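Local structure of ectoine dioxygenase (Sphingopyxis alaskensis RB2256, 4Q5O) at residues Y13-R18 with D154-H159; Y132-R137 with F291-G296; M187-S192 with N250-S255. The protein catalyses the iron- and 2-oxoglutarate-dependent hydroxylation of L-ectoine to 5-hydroxyectoine, a compatible solute that helps cells survive osmotic stress. All blocks are in the same frame, centred on the assembly; numbering follows the deposited sequence.

Contact 1 (Y13-R18 with D154-H159); sequences YPSRQR and DFETWH. With FE (Fe (III) ion), chain C; 6CS ((4S,5S)-5-hydroxy-2-methyl-1,4,5,6-tetrahydropyrimidine-4-carboxylic acid), chain E.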
loop_
_atom_site.group_PDB
_atom_site.type_symbol
_atom_site.label_atom_id
_atom_site.label_comp_id
_atom_site.label_asym_id
_atom_site.label_seq_id
_atom_site.Cartn_x
_atom_site.Cartn_y
_atom_site.Cartn_z
ATOM N N TYR A 13 -0.869 -31.884 -9.193
ATOM C CA TYR A 13 -1.003 -30.739 -8.301
ATOM C C TYR A 13 -2.379 -30.690 -7.635
ATOM O O TYR A 13 -3.156 -29.774 -7.885
ATOM C CB TYR A 13 -0.725 -29.439 -9.069
ATOM C CG TYR A 13 0.698 -29.336 -9.595
ATOM C CD1 TYR A 13 1.776 -29.172 -8.721
ATOM C CD2 TYR A 13 0.971 -29.398 -10.962
ATOM C CE1 TYR A 13 3.079 -29.080 -9.184
ATOM C CE2 TYR A 13 2.278 -29.307 -11.434
ATOM C CZ TYR A 13 3.326 -29.145 -10.537
ATOM O OH TYR A 13 4.625 -29.049 -10.987
ATOM N N PRO A 14 -2.676 -31.671 -6.767
ATOM C CA PRO A 14 -3.971 -31.725 -6.075
ATOM C C PRO A 14 -4.157 -30.588 -5.067
ATOM O O PRO A 14 -3.283 -30.339 -4.237
ATOM C CB PRO A 14 -3.920 -33.069 -5.338
ATOM C CG PRO A 14 -2.473 -33.322 -5.124
ATOM C CD PRO A 14 -1.776 -32.761 -6.339
ATOM N N SER A 15 -5.294 -29.910 -5.142
ATOM C CA SER A 15 -5.566 -28.821 -4.234
ATOM C C SER A 15 -7.052 -28.830 -3.875
ATOM O O SER A 15 -7.844 -29.475 -4.562
ATOM C CB SER A 15 -5.165 -27.492 -4.869
ATOM O OG SER A 15 -5.295 -26.434 -3.941
ATOM N N ARG A 16 -7.412 -28.130 -2.797
ATOM C CA ARG A 16 -8.793 -28.056 -2.348
ATOM C C ARG A 16 -9.392 -29.451 -2.143
ATOM O O ARG A 16 -10.518 -29.721 -2.545
ATOM C CB ARG A 16 -9.633 -27.268 -3.349
ATOM C CG ARG A 16 -9.108 -25.882 -3.622
ATOM C CD ARG A 16 -9.903 -25.158 -4.698
ATOM N NE ARG A 16 -9.096 -24.103 -5.305
ATOM C CZ ARG A 16 -9.572 -23.089 -6.021
ATOM N NH1 ARG A 16 -10.874 -22.961 -6.232
ATOM N NH2 ARG A 16 -8.737 -22.188 -6.517
ATOM N N GLN A 17 -8.623 -30.343 -1.529
ATOM C CA GLN A 17 -9.080 -31.706 -1.267
ATOM C C GLN A 17 -8.625 -32.189 0.109
ATOM O O GLN A 17 -8.300 -33.358 0.279
ATOM C CB GLN A 17 -8.564 -32.665 -2.345
ATOM C CG GLN A 17 -9.056 -32.370 -3.747
ATOM C CD GLN A 17 -8.372 -33.237 -4.787
ATOM O OE1 GLN A 17 -7.331 -33.849 -4.521
ATOM N NE2 GLN A 17 -8.952 -33.294 -5.983
ATOM N N ARG A 18 -8.581 -31.277 1.078
ATOM C CA ARG A 18 -8.231 -31.602 2.464
ATOM C C ARG A 18 -8.452 -30.367 3.331
ATOM O O ARG A 18 -8.469 -29.245 2.821
ATOM C CB ARG A 18 -6.780 -32.098 2.579
ATOM C CG ARG A 18 -6.431 -32.752 3.926
ATOM C CD ARG A 18 -5.025 -33.359 3.928
ATOM N NE ARG A 18 -4.650 -33.880 5.242
ATOM C CZ ARG A 18 -3.568 -34.616 5.481
ATOM N NH1 ARG A 18 -2.735 -34.934 4.497
ATOM N NH2 ARG A 18 -3.324 -35.044 6.712
ATOM N N ASP A 154 -1.906 -17.658 -9.399
ATOM C CA ASP A 154 -2.727 -17.827 -10.607
ATOM C C ASP A 154 -2.901 -19.293 -10.964
ATOM O O ASP A 154 -4.021 -19.761 -11.142
ATOM C CB ASP A 154 -2.103 -17.130 -11.818
ATOM C CG ASP A 154 -2.084 -15.620 -11.692
ATOM O OD1 ASP A 154 -2.591 -15.097 -10.675
ATOM O OD2 ASP A 154 -1.569 -14.944 -12.606
ATOM N N PHE A 155 -1.788 -20.014 -11.049
ATOM C CA PHE A 155 -1.820 -21.433 -11.413
ATOM C C PHE A 155 -2.711 -22.286 -10.529
ATOM O O PHE A 155 -3.127 -23.361 -10.935
ATOM C CB PHE A 155 -0.415 -22.048 -11.416
ATOM C CG PHE A 155 -0.403 -23.530 -11.698
ATOM C CD1 PHE A 155 -0.582 -24.002 -12.980
ATOM C CD2 PHE A 155 -0.217 -24.442 -10.683
ATOM C CE1 PHE A 155 -0.560 -25.369 -13.250
ATOM C CE2 PHE A 155 -0.211 -25.782 -10.940
ATOM C CZ PHE A 155 -0.380 -26.251 -12.232
ATOM N N GLU A 156 -2.984 -21.850 -9.311
ATOM C CA GLU A 156 -3.746 -22.727 -8.443
ATOM C C GLU A 156 -5.208 -22.736 -8.889
ATOM O O GLU A 156 -5.848 -23.774 -8.900
ATOM C CB GLU A 156 -3.574 -22.367 -6.973
ATOM C CG GLU A 156 -4.032 -23.454 -6.015
ATOM C CD GLU A 156 -5.518 -23.362 -5.710
ATOM O OE1 GLU A 156 -6.096 -22.254 -5.857
ATOM O OE2 GLU A 156 -6.109 -24.396 -5.321
ATOM N N THR A 157 -5.705 -21.581 -9.303
ATOM C CA THR A 157 -7.067 -21.460 -9.790
ATOM C C THR A 157 -7.171 -21.979 -11.224
ATOM O O THR A 157 -8.165 -22.579 -11.615
ATOM C CB THR A 157 -7.543 -20.004 -9.686
ATOM O OG1 THR A 157 -7.249 -19.530 -8.370
ATOM C CG2 THR A 157 -9.023 -19.894 -9.921
ATOM N N TRP A 158 -6.124 -21.768 -12.001
ATOM C CA TRP A 158 -6.105 -22.223 -13.383
ATOM C C TRP A 158 -6.043 -23.754 -13.458
ATOM O O TRP A 158 -6.556 -24.367 -14.398
ATOM C CB TRP A 158 -4.924 -21.590 -14.117
ATOM C CG TRP A 158 -5.027 -20.080 -14.283
ATOM C CD1 TRP A 158 -6.156 -19.307 -14.187
ATOM C CD2 TRP A 158 -3.952 -19.177 -14.584
ATOM N NE1 TRP A 158 -5.848 -17.983 -14.411
ATOM C CE2 TRP A 158 -4.502 -17.879 -14.658
ATOM C CE3 TRP A 158 -2.579 -19.342 -14.808
ATOM C CZ2 TRP A 158 -3.725 -16.754 -14.949
ATOM C CZ3 TRP A 158 -1.811 -18.224 -15.095
ATOM C CH2 TRP A 158 -2.385 -16.947 -15.159
ATOM N N HIS A 159 -5.417 -24.368 -12.457
ATOM C CA HIS A 159 -5.364 -25.829 -12.353
ATOM C C HIS A 159 -6.706 -26.416 -11.891
ATOM O O HIS A 159 -7.336 -27.181 -12.613
ATOM C CB HIS A 159 -4.228 -26.265 -11.411
ATOM C CG HIS A 159 -4.011 -27.748 -11.363
ATOM N ND1 HIS A 159 -3.531 -28.469 -12.438
ATOM C CD2 HIS A 159 -4.223 -28.646 -10.372
ATOM C CE1 HIS A 159 -3.458 -29.747 -12.107
ATOM N NE2 HIS A 159 -3.871 -29.881 -10.859
HETATM FE FE FE C . -3.388 -12.919 -10.309
HETATM O O 6CS E . -8.482 -13.982 -9.196
HETATM C C 6CS E . -7.444 -14.714 -9.111
HETATM O OXT 6CS E . -7.150 -15.186 -7.974
HETATM C CA 6CS E . -6.642 -15.065 -10.343
HETATM N N 6CS E . -7.677 -15.142 -11.319
HETATM C CAI 6CS E . -7.599 -14.805 -12.588
HETATM C CAA 6CS E . -8.868 -14.948 -13.382
HETATM N NAG 6CS E . -6.394 -14.320 -13.185
HETATM C CG2 6CS E . -5.287 -14.236 -12.315
HETATM C CB 6CS E . -5.472 -14.161 -10.799
HETATM O OG1 6CS E . -4.250 -14.730 -10.257
#

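Contact 2 (Y132-R137 with F291-G296); sequences YIHQSR and FLARRG. With 6CS ((4S,5S)-5-hydroxy-2-methyl-1,4,5,6-tetrahydropyrimidine-4-carboxylic acid), chain E.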
loop_
_atom_site.group_PDB
_atom_site.type_symbol
_atom_site.label_atom_id
_atom_site.label_comp_id
_atom_site.label_asym_id
_atom_site.label_seq_id
_atom_site.Cartn_x
_atom_site.Cartn_y
_atom_site.Cartn_z
ATOM N N TYR A 132 0.143 -19.045 -26.633
ATOM C CA TYR A 132 -1.117 -18.417 -27.002
ATOM C C TYR A 132 -1.695 -17.749 -25.758
ATOM O O TYR A 132 -1.266 -18.015 -24.641
ATOM C CB TYR A 132 -2.106 -19.457 -27.556
ATOM C CG TYR A 132 -2.675 -20.380 -26.506
ATOM C CD1 TYR A 132 -1.919 -21.430 -25.983
ATOM C CD2 TYR A 132 -3.969 -20.203 -26.028
ATOM C CE1 TYR A 132 -2.443 -22.283 -25.005
ATOM C CE2 TYR A 132 -4.493 -21.044 -25.065
ATOM C CZ TYR A 132 -3.730 -22.080 -24.554
ATOM O OH TYR A 132 -4.262 -22.899 -23.586
ATOM N N ILE A 133 -2.679 -16.887 -25.943
ATOM C CA ILE A 133 -3.280 -16.220 -24.808
ATOM C C ILE A 133 -4.323 -17.103 -24.125
ATOM O O ILE A 133 -5.339 -17.466 -24.725
ATOM C CB ILE A 133 -3.922 -14.883 -25.215
ATOM C CG1 ILE A 133 -2.972 -14.063 -26.108
ATOM C CG2 ILE A 133 -4.394 -14.116 -23.979
ATOM C CD1 ILE A 133 -1.554 -13.888 -25.568
ATOM N N HIS A 134 -4.050 -17.440 -22.869
ATOM C CA HIS A 134 -4.965 -18.181 -22.005
ATOM C C HIS A 134 -6.050 -17.247 -21.481
ATOM O O HIS A 134 -7.197 -17.655 -21.269
ATOM C CB HIS A 134 -4.185 -18.792 -20.828
ATOM C CG HIS A 134 -5.026 -19.100 -19.633
ATOM N ND1 HIS A 134 -5.562 -20.348 -19.404
ATOM C CD2 HIS A 134 -5.410 -18.331 -18.585
ATOM C CE1 HIS A 134 -6.246 -20.334 -18.271
ATOM N NE2 HIS A 134 -6.169 -19.120 -17.754
ATOM N N GLN A 135 -5.661 -15.990 -21.273
ATOM C CA GLN A 135 -6.502 -14.944 -20.676
ATOM C C GLN A 135 -5.786 -13.630 -20.897
ATOM O O GLN A 135 -4.570 -13.552 -20.756
ATOM C CB GLN A 135 -6.717 -15.153 -19.174
ATOM C CG GLN A 135 -7.190 -13.890 -18.424
ATOM C CD GLN A 135 -7.415 -14.087 -16.918
ATOM O OE1 GLN A 135 -7.801 -15.167 -16.464
ATOM N NE2 GLN A 135 -7.178 -13.032 -16.142
ATOM N N SER A 136 -6.523 -12.597 -21.269
ATOM C CA SER A 136 -5.958 -11.274 -21.274
ATOM C C SER A 136 -6.928 -10.375 -20.524
ATOM O O SER A 136 -8.065 -10.752 -20.290
ATOM C CB SER A 136 -5.721 -10.799 -22.698
ATOM O OG SER A 136 -6.950 -10.651 -23.365
ATOM N N ARG A 137 -6.479 -9.196 -20.119
ATOM C CA ARG A 137 -7.348 -8.277 -19.396
ATOM C C ARG A 137 -6.838 -6.860 -19.618
ATOM O O ARG A 137 -5.651 -6.669 -19.888
ATOM C CB ARG A 137 -7.332 -8.613 -17.901
ATOM C CG ARG A 137 -8.658 -8.335 -17.196
ATOM C CD ARG A 137 -8.569 -8.403 -15.669
ATOM N NE ARG A 137 -8.254 -9.740 -15.168
ATOM C CZ ARG A 137 -8.643 -10.199 -13.978
ATOM N NH1 ARG A 137 -9.374 -9.425 -13.173
ATOM N NH2 ARG A 137 -8.313 -11.435 -13.600
ATOM N N PHE A 291 -14.316 -16.283 -21.309
ATOM C CA PHE A 291 -13.433 -15.133 -21.343
ATOM C C PHE A 291 -12.381 -15.144 -20.227
ATOM O O PHE A 291 -11.482 -14.298 -20.214
ATOM C CB PHE A 291 -14.239 -13.828 -21.361
ATOM C CG PHE A 291 -15.202 -13.694 -20.230
ATOM C CD1 PHE A 291 -16.472 -14.235 -20.311
ATOM C CD2 PHE A 291 -14.845 -13.014 -19.089
ATOM C CE1 PHE A 291 -17.363 -14.105 -19.267
ATOM C CE2 PHE A 291 -15.730 -12.885 -18.050
ATOM C CZ PHE A 291 -16.992 -13.432 -18.140
ATOM N N LEU A 292 -12.485 -16.114 -19.320
ATOM C CA LEU A 292 -11.503 -16.286 -18.247
ATOM C C LEU A 292 -10.407 -17.320 -18.574
ATOM O O LEU A 292 -9.319 -17.288 -17.992
ATOM C CB LEU A 292 -12.196 -16.679 -16.947
ATOM C CG LEU A 292 -13.262 -15.717 -16.428
ATOM C CD1 LEU A 292 -13.784 -16.162 -15.064
ATOM C CD2 LEU A 292 -12.717 -14.313 -16.357
ATOM N N ALA A 293 -10.697 -18.236 -19.494
ATOM C CA ALA A 293 -9.738 -19.256 -19.881
ATOM C C ALA A 293 -10.088 -19.821 -21.250
ATOM O O ALA A 293 -11.177 -20.366 -21.442
ATOM C CB ALA A 293 -9.704 -20.360 -18.849
ATOM N N ARG A 294 -9.165 -19.667 -22.196
ATOM C CA ARG A 294 -9.321 -20.172 -23.554
ATOM C C ARG A 294 -9.184 -21.699 -23.619
ATOM O O ARG A 294 -8.092 -22.246 -23.490
ATOM C CB ARG A 294 -8.309 -19.493 -24.490
ATOM C CG ARG A 294 -8.284 -19.997 -25.955
ATOM C CD ARG A 294 -9.469 -19.469 -26.798
ATOM N NE ARG A 294 -9.168 -18.328 -27.685
ATOM C CZ ARG A 294 -9.582 -17.072 -27.480
ATOM N NH1 ARG A 294 -10.301 -16.777 -26.402
ATOM N NH2 ARG A 294 -9.273 -16.105 -28.345
ATOM N N ARG A 295 -10.320 -22.375 -23.778
ATOM C CA ARG A 295 -10.377 -23.776 -24.201
ATOM C C ARG A 295 -10.493 -23.746 -25.739
ATOM O O ARG A 295 -10.888 -22.724 -26.304
ATOM C CB ARG A 295 -11.583 -24.469 -23.550
ATOM C CG ARG A 295 -12.142 -23.731 -22.324
ATOM C CD ARG A 295 -13.164 -24.573 -21.573
ATOM N NE ARG A 295 -12.558 -25.817 -21.106
ATOM C CZ ARG A 295 -12.074 -26.014 -19.881
ATOM N NH1 ARG A 295 -12.140 -25.056 -18.961
ATOM N NH2 ARG A 295 -11.533 -27.184 -19.574
ATOM N N GLY A 296 -10.134 -24.817 -26.436
ATOM C CA GLY A 296 -9.655 -26.042 -25.844
ATOM C C GLY A 296 -8.457 -26.520 -26.631
ATOM O O GLY A 296 -7.470 -26.960 -26.044
HETATM O O 6CS E . -8.482 -13.982 -9.196
HETATM C C 6CS E . -7.444 -14.714 -9.111
HETATM O OXT 6CS E . -7.150 -15.186 -7.974
HETATM C CA 6CS E . -6.642 -15.065 -10.343
HETATM N N 6CS E . -7.677 -15.142 -11.319
HETATM C CAI 6CS E . -7.599 -14.805 -12.588
HETATM C CAA 6CS E . -8.868 -14.948 -13.382
HETATM N NAG 6CS E . -6.394 -14.320 -13.185
HETATM C CG2 6CS E . -5.287 -14.236 -12.315
HETATM C CB 6CS E . -5.472 -14.161 -10.799
HETATM O OG1 6CS E . -4.250 -14.730 -10.257
#

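Contact 3 (M187-S192 with N250-S255); sequences MVIPGS and NLMHGS. With FE (Fe (III) ion), chain C.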
loop_
_atom_site.group_PDB
_atom_site.type_symbol
_atom_site.label_atom_id
_atom_site.label_comp_id
_atom_site.label_asym_id
_atom_site.label_seq_id
_atom_site.Cartn_x
_atom_site.Cartn_y
_atom_site.Cartn_z
ATOM N N MET A 187 2.565 -6.854 -5.642
ATOM C CA MET A 187 3.596 -7.375 -4.738
ATOM C C MET A 187 3.829 -8.848 -5.004
ATOM O O MET A 187 2.879 -9.594 -5.231
ATOM C CB MET A 187 3.176 -7.231 -3.268
ATOM C CG MET A 187 3.255 -5.842 -2.717
ATOM S SD MET A 187 2.759 -5.768 -0.974
ATOM C CE MET A 187 1.051 -6.329 -1.091
ATOM N N VAL A 188 5.088 -9.278 -4.961
ATOM C CA VAL A 188 5.376 -10.679 -5.185
ATOM C C VAL A 188 6.257 -11.180 -4.052
ATOM O O VAL A 188 6.912 -10.382 -3.387
ATOM C CB VAL A 188 6.010 -10.936 -6.587
ATOM C CG1 VAL A 188 5.193 -10.237 -7.657
ATOM C CG2 VAL A 188 7.448 -10.451 -6.635
ATOM N N ILE A 189 6.217 -12.491 -3.815
ATOM C CA ILE A 189 7.101 -13.168 -2.880
ATOM C C ILE A 189 8.077 -14.007 -3.703
ATOM O O ILE A 189 7.757 -15.128 -4.110
ATOM C CB ILE A 189 6.299 -14.085 -1.918
ATOM C CG1 ILE A 189 5.248 -13.272 -1.158
ATOM C CG2 ILE A 189 7.222 -14.813 -0.951
ATOM C CD1 ILE A 189 4.367 -14.108 -0.264
ATOM N N PRO A 190 9.277 -13.466 -3.952
ATOM C CA PRO A 190 10.207 -14.098 -4.905
ATOM C C PRO A 190 10.688 -15.462 -4.428
ATOM O O PRO A 190 11.055 -15.613 -3.267
ATOM C CB PRO A 190 11.366 -13.092 -5.018
ATOM C CG PRO A 190 11.253 -12.197 -3.841
ATOM C CD PRO A 190 9.827 -12.245 -3.333
ATOM N N GLY A 191 10.651 -16.457 -5.305
ATOM C CA GLY A 191 11.057 -17.796 -4.930
ATOM C C GLY A 191 9.910 -18.703 -4.555
ATOM O O GLY A 191 10.093 -19.912 -4.435
ATOM N N SER A 192 8.727 -18.125 -4.357
ATOM C CA SER A 192 7.552 -18.896 -3.932
ATOM C C SER A 192 6.938 -19.676 -5.087
ATOM O O SER A 192 5.998 -20.441 -4.877
ATOM C CB SER A 192 6.485 -17.986 -3.331
ATOM O OG SER A 192 6.003 -17.056 -4.292
ATOM N N ASN A 250 2.793 -19.775 -11.154
ATOM C CA ASN A 250 2.677 -20.148 -9.758
ATOM C C ASN A 250 3.358 -19.175 -8.764
ATOM O O ASN A 250 3.553 -19.523 -7.606
ATOM C CB ASN A 250 3.151 -21.593 -9.530
ATOM C CG ASN A 250 2.884 -22.078 -8.092
ATOM O OD1 ASN A 250 1.778 -21.894 -7.572
ATOM N ND2 ASN A 250 3.915 -22.632 -7.431
ATOM N N LEU A 251 3.723 -17.961 -9.186
ATOM C CA LEU A 251 4.342 -17.026 -8.225
ATOM C C LEU A 251 3.311 -16.392 -7.291
ATOM O O LEU A 251 2.327 -15.808 -7.755
ATOM C CB LEU A 251 5.159 -15.936 -8.932
ATOM C CG LEU A 251 5.837 -14.865 -8.068
ATOM C CD1 LEU A 251 7.044 -15.411 -7.312
ATOM C CD2 LEU A 251 6.243 -13.695 -8.947
ATOM N N MET A 252 3.521 -16.514 -5.980
ATOM C CA MET A 252 2.574 -15.931 -5.024
ATOM C C MET A 252 2.566 -14.394 -5.122
ATOM O O MET A 252 3.606 -13.745 -4.993
ATOM C CB MET A 252 2.878 -16.406 -3.595
ATOM C CG MET A 252 1.762 -16.173 -2.580
ATOM S SD MET A 252 0.216 -17.101 -2.768
ATOM C CE MET A 252 0.720 -18.733 -2.239
ATOM N N HIS A 253 1.402 -13.817 -5.401
ATOM C CA HIS A 253 1.279 -12.360 -5.510
ATOM C C HIS A 253 -0.016 -11.770 -4.915
ATOM O O HIS A 253 -0.863 -12.493 -4.400
ATOM C CB HIS A 253 1.484 -11.882 -6.954
ATOM C CG HIS A 253 0.417 -12.326 -7.910
ATOM N ND1 HIS A 253 0.504 -13.503 -8.624
ATOM C CD2 HIS A 253 -0.751 -11.749 -8.281
ATOM C CE1 HIS A 253 -0.564 -13.630 -9.391
ATOM N NE2 HIS A 253 -1.345 -12.585 -9.197
ATOM N N GLY A 254 -0.143 -10.450 -4.991
ATOM C CA GLY A 254 -1.229 -9.715 -4.365
ATOM C C GLY A 254 -0.923 -8.223 -4.367
ATOM O O GLY A 254 0.154 -7.818 -4.788
ATOM N N SER A 255 -1.853 -7.391 -3.919
ATOM C CA SER A 255 -1.570 -5.963 -3.824
ATOM C C SER A 255 -2.347 -5.308 -2.683
ATOM O O SER A 255 -3.400 -5.784 -2.270
ATOM C CB SER A 255 -1.900 -5.276 -5.132
ATOM O OG SER A 255 -3.275 -5.415 -5.418
HETATM FE FE FE C . -3.388 -12.919 -10.309
HETATM O O HOH W 1 3.306 -20.195 -4.766
#

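Contact 1 (Y13-R18 with D154-H159)
Glu-156 OE2 is gripped by two donors from the 13-18 loop: Ser-15 OG, which gives it a hydrogen bond of 2.6 Å, and Arg-16 NE, at 3.0 Å. They come from different directions. NE takes the syn lone pair of OE2, whereas the serine hydroxyl arrives on the anti side, 23° out of the carboxylate plane. Arg-16 NH2 bonds the other oxygen, Glu-156 OE1, at 2.7 Å, so the guanidinium meets the carboxylate side-on with two nitrogens. Both acceptors lie near the guanidinium plane, the planes are only 26° apart, and each N-H points almost straight at its oxygen. A bend at chi2 turns the glutamate carboxylate from the helix toward the loop, while the arginine chain runs extended from CG to NE to meet it. Arg-16 NH1 has a second acidic partner, Glu-161, and Ser-15 OG also bonds the backbone N of Cys-199.

Beside this polar cluster, Tyr-13 makes an aromatic contact. The edge of Phe-155 is directed at the tyrosine face in an offset edge-to-face pair, centroids 5.3 Å apart and planes at 87°. Tyr-13 CB lies over a face of His-159, 3.9 Å from the ring centroid, a CH-pi contact, and the tyrosine hydroxyl reaches on to Asp-28. His-159 itself is held by Met-164 O at ND1 and Asp-11 OD1 at NE2.

The loop thus lies along the side of helix 154-162 that carries Phe-155, Glu-156 and His-159; the first residue of this helix, Asp-154, binds the iron, and its Trp-158 is important for ectoine stabilization. Although Glu-156 is buried, its three bonds and the adjacent guanidinium would be expected to keep it ionised, and a carboxylate at one nitrogen with a carbonyl at the other is consistent with a doubly protonated His-159.

Contact 2 (Y132-R137 with F291-G296)
Ala-293 sits against His-134, with its CA over one face of the imidazole, 4.2 Å from the ring centroid and 20° off the normal: a CH-pi contact. The methyl group follows, Ala-293 CB lying 3.5 Å from His-134 CE1. With CG anti to the backbone N (chi1 157°), the histidine ring is brought against the passing 291-296 chain, its face toward Ala-293 CA.

One backbone bond fixes the register, Arg-294 N to His-134 O at 3.0 Å; the same oxygen takes a CA-H...O contact from Ala-293 CA. Next to that bond, the aliphatic start of Arg-294 packs at the edge of the Tyr-132 ring, CG being 4.0 Å from Tyr-132 CE2. The guanidinium then leaves for a salt bridge with Glu-102, and the tyrosine hydroxyl bonds Asn-272.

Segment 132-137 belongs to strand 131-141 of the large antiparallel sheet, part of the double-stranded beta-helix core expected of a PhyH-family dioxygenase in the cupin clan. The strand turns a corner at His-134, where the 291-296 loop crosses it. Beyond the corner, Gln-135, an ectoine-binding residue, extends toward the bound hydroxyectoine. Arg-137 brings its guanidinium edge to the same ligand, NH2 standing 3.5 Å from the ligand atom NAG, and also touches 2-oxoglutarate. The His-134 ring is met in turn by Trp-158, their planes inclined at about 55°.

Contact 3 (M187-S192 with N250-S255)
Met-252 N donates across the contact to Ser-192 OG at 3.1 Å, and the same hydroxyl donates to Ile-189 O at 2.6 Å, in the carbonyl plane. Ile-189 O also takes the backbone N-H of Ser-192, closing a type II turn. Replacing Ser-192 by alanine removes the hydroxyl, and Met-252 N would probably lose its acceptor and Ile-189 O one of its two donors.

Away from the turn the backbones pair antiparallel. Met-187 N meets Gly-254 O at 2.7 Å, while the return bond from Gly-254 N to Met-187 O is weak. Farther along, Ile-189 N reaches Met-252 O at 3.1 Å. A water bridges Ser-192 O and Asn-250 O, and the Asn-250 side chain is satisfied elsewhere, OD1 by Ser-153 and ND2 by the carbonyls of His-193 and Thr-195.

Leu-251 spreads its two methyls, CD2 3.6 Å from Val-188 CB and CD1 toward the turn. Its carbonyl oxygen receives His-253 ND1 at 3.1 Å, which limits rotation of the imidazole and leaves NE2 for the iron, 2.4 Å away. His-253 thereby completes, with His-152 and Asp-154, the two-histidine-one-carboxylate facial triad characteristic of 2-oxoglutarate-dependent dioxygenases.

Overall arrangement
All three contacts bring residues to one active site. Contacts 1 and 3, with centres 16 Å apart, meet at the iron: contact 1 supplies Asp-154, contact 3 His-253, and a further touch joins Phe-155 CB to Asn-250 N at 3.9 Å. Contacts 1 and 2 are 18 Å apart between centres but share the bound hydroxyectoine, and Trp-158 NE1 lies 3.5 Å from His-134 NE2, linking the helix to the strand corner. Contacts 2 and 3 stand on opposite sides of the chain's centre, their nearest atoms about 8 Å apart. Two of the three protein ligands of the iron thus come from contacts 1 and 3, the third being His-152, whereas contact 2 holds the ectoine-binding Gln-135.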